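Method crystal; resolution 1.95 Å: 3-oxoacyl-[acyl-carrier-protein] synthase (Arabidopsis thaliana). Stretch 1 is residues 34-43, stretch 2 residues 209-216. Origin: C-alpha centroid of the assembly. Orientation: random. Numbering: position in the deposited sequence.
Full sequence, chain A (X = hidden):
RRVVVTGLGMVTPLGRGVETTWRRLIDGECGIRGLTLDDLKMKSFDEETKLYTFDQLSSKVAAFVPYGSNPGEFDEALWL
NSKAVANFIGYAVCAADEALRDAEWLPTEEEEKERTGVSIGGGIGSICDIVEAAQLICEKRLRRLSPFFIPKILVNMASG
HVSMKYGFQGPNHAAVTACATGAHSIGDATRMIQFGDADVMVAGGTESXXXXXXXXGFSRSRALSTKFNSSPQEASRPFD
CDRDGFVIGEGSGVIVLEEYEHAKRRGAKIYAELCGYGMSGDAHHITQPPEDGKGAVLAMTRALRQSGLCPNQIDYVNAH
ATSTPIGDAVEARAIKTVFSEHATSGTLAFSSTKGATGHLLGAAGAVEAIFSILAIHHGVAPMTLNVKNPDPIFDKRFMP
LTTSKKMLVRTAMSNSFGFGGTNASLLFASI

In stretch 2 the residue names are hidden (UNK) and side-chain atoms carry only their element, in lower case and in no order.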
# COMPACT_ATOMS: atom_id res chain seq x y z
N GLY A 34 4.77 -29.89 -5.95
CA GLY A 34 3.32 -30.14 -5.91
C GLY A 34 2.71 -29.78 -4.57
O GLY A 34 3.36 -29.89 -3.52
N LEU A 35 1.45 -29.33 -4.60
CA LEU A 35 0.70 -29.00 -3.39
C LEU A 35 0.33 -30.25 -2.60
O LEU A 35 0.07 -31.31 -3.17
CB LEU A 35 -0.58 -28.24 -3.73
CG LEU A 35 -0.61 -26.73 -3.98
CD1 LEU A 35 -2.06 -26.29 -4.08
CD2 LEU A 35 0.09 -25.95 -2.89
N THR A 36 0.30 -30.11 -1.27
CA THR A 36 -0.25 -31.13 -0.38
C THR A 36 -1.38 -30.51 0.44
O THR A 36 -1.65 -29.31 0.31
CB THR A 36 0.82 -31.69 0.59
OG1 THR A 36 1.21 -30.67 1.51
CG2 THR A 36 2.04 -32.19 -0.17
N LEU A 37 -2.04 -31.31 1.28
CA LEU A 37 -3.11 -30.82 2.16
C LEU A 37 -2.62 -29.78 3.17
O LEU A 37 -3.33 -28.83 3.49
CB LEU A 37 -3.81 -31.97 2.88
CG LEU A 37 -4.67 -32.94 2.07
CD1 LEU A 37 -5.26 -34.00 2.98
CD2 LEU A 37 -5.78 -32.21 1.31
N ASP A 38 -1.39 -29.98 3.67
CA ASP A 38 -0.78 -29.06 4.64
C ASP A 38 -0.58 -27.66 4.07
O ASP A 38 -0.60 -26.67 4.81
CB ASP A 38 0.57 -29.61 5.12
CG ASP A 38 0.42 -30.81 6.05
OD1 ASP A 38 1.30 -31.70 6.02
OD2 ASP A 38 -0.57 -30.87 6.81
N ASP A 39 -0.40 -27.58 2.75
CA ASP A 39 -0.13 -26.32 2.07
C ASP A 39 -1.36 -25.40 1.98
O ASP A 39 -1.23 -24.21 1.67
CB ASP A 39 0.43 -26.59 0.67
CG ASP A 39 1.72 -27.40 0.71
OD1 ASP A 39 2.50 -27.26 1.68
OD2 ASP A 39 1.96 -28.18 -0.24
N LEU A 40 -2.54 -25.94 2.27
CA LEU A 40 -3.79 -25.18 2.24
C LEU A 40 -3.89 -24.17 3.38
O LEU A 40 -4.69 -23.23 3.31
CB LEU A 40 -5.00 -26.13 2.29
CG LEU A 40 -5.18 -27.20 1.21
CD1 LEU A 40 -6.21 -28.23 1.67
CD2 LEU A 40 -5.60 -26.59 -0.11
N LYS A 41 -3.08 -24.39 4.42
CA LYS A 41 -3.10 -23.60 5.66
C LYS A 41 -4.46 -23.68 6.37
O LYS A 41 -4.93 -22.69 6.94
CB LYS A 41 -2.70 -22.13 5.42
CG LYS A 41 -1.37 -21.91 4.70
CD LYS A 41 -0.18 -22.51 5.44
CE LYS A 41 1.13 -22.23 4.71
NZ LYS A 41 1.13 -22.69 3.27
N MET A 42 -5.07 -24.86 6.35
CA MET A 42 -6.41 -25.07 6.90
C MET A 42 -6.42 -25.94 8.16
O MET A 42 -7.27 -26.82 8.30
CB MET A 42 -7.34 -25.65 5.83
CG MET A 42 -7.76 -24.66 4.76
SD MET A 42 -8.66 -25.42 3.40
CE MET A 42 -10.11 -26.08 4.23
N LYS A 43 -5.49 -25.69 9.08
CA LYS A 43 -5.39 -26.47 10.32
C LYS A 43 -6.66 -26.44 11.18
O LYS A 43 -6.91 -27.38 11.94
CB LYS A 43 -4.16 -26.05 11.14
CG LYS A 43 -4.24 -24.65 11.75
CD LYS A 43 -2.92 -24.27 12.43
CE LYS A 43 -3.04 -22.95 13.17
NZ LYS A 43 -3.32 -21.82 12.24
N UNK A 209 1.29 -15.99 0.55
CA UNK A 209 -0.10 -16.14 0.14
C UNK A 209 -0.36 -17.50 -0.52
O UNK A 209 -1.18 -17.61 -1.42
o UNK A 209 -1.87 -14.70 -0.70
c UNK A 209 -0.48 -14.99 -0.80
N UNK A 210 0.34 -18.54 -0.06
CA UNK A 210 0.04 -19.90 -0.51
C UNK A 210 -0.92 -20.56 0.48
O UNK A 210 -0.50 -21.06 1.53
c UNK A 210 3.61 -20.79 -1.85
c UNK A 210 0.88 -22.14 -1.34
c UNK A 210 2.29 -20.07 -1.69
c UNK A 210 1.30 -20.78 -0.75
N UNK A 211 -2.20 -20.55 0.13
CA UNK A 211 -3.26 -21.10 0.96
C UNK A 211 -4.48 -21.35 0.09
O UNK A 211 -4.54 -20.90 -1.05
c UNK A 211 -3.86 -18.71 1.62
c UNK A 211 -3.61 -20.13 2.10
o UNK A 211 -4.92 -18.45 0.99
o UNK A 211 -3.01 -17.84 1.87
N UNK A 212 -5.46 -22.06 0.66
CA UNK A 212 -6.65 -22.51 -0.07
C UNK A 212 -7.32 -21.43 -0.91
O UNK A 212 -7.49 -21.60 -2.12
c UNK A 212 -7.65 -23.12 0.89
N UNK A 213 -7.69 -20.33 -0.27
CA UNK A 213 -8.46 -19.29 -0.94
C UNK A 213 -7.64 -18.48 -1.95
O UNK A 213 -8.17 -18.06 -2.98
c UNK A 213 -10.31 -17.53 -0.43
c UNK A 213 -11.32 -18.39 -1.20
c UNK A 213 -10.99 -16.78 0.72
c UNK A 213 -9.14 -18.36 0.08
N UNK A 214 -6.36 -18.28 -1.66
CA UNK A 214 -5.46 -17.59 -2.58
C UNK A 214 -5.29 -18.38 -3.88
O UNK A 214 -5.42 -17.82 -4.97
o UNK A 214 -4.20 -16.50 -0.83
c UNK A 214 -4.09 -17.37 -1.94
N UNK A 215 -5.00 -19.67 -3.74
CA UNK A 215 -4.86 -20.57 -4.89
C UNK A 215 -6.18 -20.65 -5.67
O UNK A 215 -6.18 -20.49 -6.89
c UNK A 215 -2.98 -21.90 -3.82
c UNK A 215 -4.30 -22.91 -5.67
c UNK A 215 -4.36 -21.98 -4.47
N UNK A 216 -7.29 -20.87 -4.96
CA UNK A 216 -8.61 -20.93 -5.59
C UNK A 216 -9.00 -19.62 -6.27
O UNK A 216 -9.63 -19.63 -7.33
c UNK A 216 -9.67 -21.32 -4.57

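Position 209 carries two side-chain atoms, one carbon followed by one oxygen. Its CA-to-CB bond points away from stretch 1 and nothing there comes within contact distance. A single carbon bearing a terminal oxygen is the hydroxymethyl group of serine, S209.

Position 210 has four side-chain carbons and no heteroatom. The chain forks at the first carbon, and one arm is two carbons long while the other is a single methyl. That methyl reaches L35, and the backbone O of this position meets K41 and D39. The branching pattern identifies isoleucine, I210. CG2 of I210 lies 4.2 Å from CD2 of L35, an apolar contact. The backbone of I210 also takes part: O of I210 accepts a hydrogen bond from NZ of K41 at 2.9 Å. O of I210 also sits 3.2 Å from O of D39, and two acceptors cannot bond to each other; NZ of K41 serves both, since it also makes a weak hydrogen bond of 3.2 Å to O of D39.

At position 211 there are two carbons, the second carrying two oxygens. The CA-to-CB bond runs sideways and the end of the side chain leads away from stretch 1, so that CB, 3.9 Å from CG of K41, provides the closest contact with that lysine. A carboxylate one carbon from CA makes this aspartate, D211. Rather than pairing with the lysine, it occupies the N-cap position of the helix that follows.

Position 212 has one side-chain carbon, CB, which lies 3.6 Å from SD of M42 and 4.2 Å from CD2 of L40; a lone carbon is alanine, A212. The backbone N of A212 donates to O of L40 at 3.0 Å with an N-H...O angle of 158°.

Position 213 has four carbons forked at the second, the isobutyl group of leucine, L213; it makes no contact with stretch 1.

One carbon and one oxygen recur at position 214, again out of reach of stretch 1, and the residue is serine, S214. N of S214 donates to OD1 of D211 at 3.0 Å, the capping bond, and OG of S214 donates to the same OD1 at 2.8 Å.

At position 215 the first carbon carries two more, three in all; the CA-to-CB bond points toward stretch 1, and one arm meets L35. This compact fork is valine, V215, whose CG1 lies 4.4 Å from CD1 of L35.

Position 216 has one carbon, so it is alanine, A216, without a contact to stretch 1.

The contact is small, burying 325 Å² over both sides, and it centres on the approach of L40 to D211, whose CA atoms are 4.3 Å apart. Two hydrogen bonds fix it: A212 N, at the start of the helix and thus free of an intrahelical acceptor, finds O of L40, and the ammonium of K41 bridges the carbonyls of D39 and I210. Apolar contacts accompany these bonds, with L35 against I210 and V215, and L40 and M42 against the methyl of A212.

Stretch 2 209-216: SIDALSVA
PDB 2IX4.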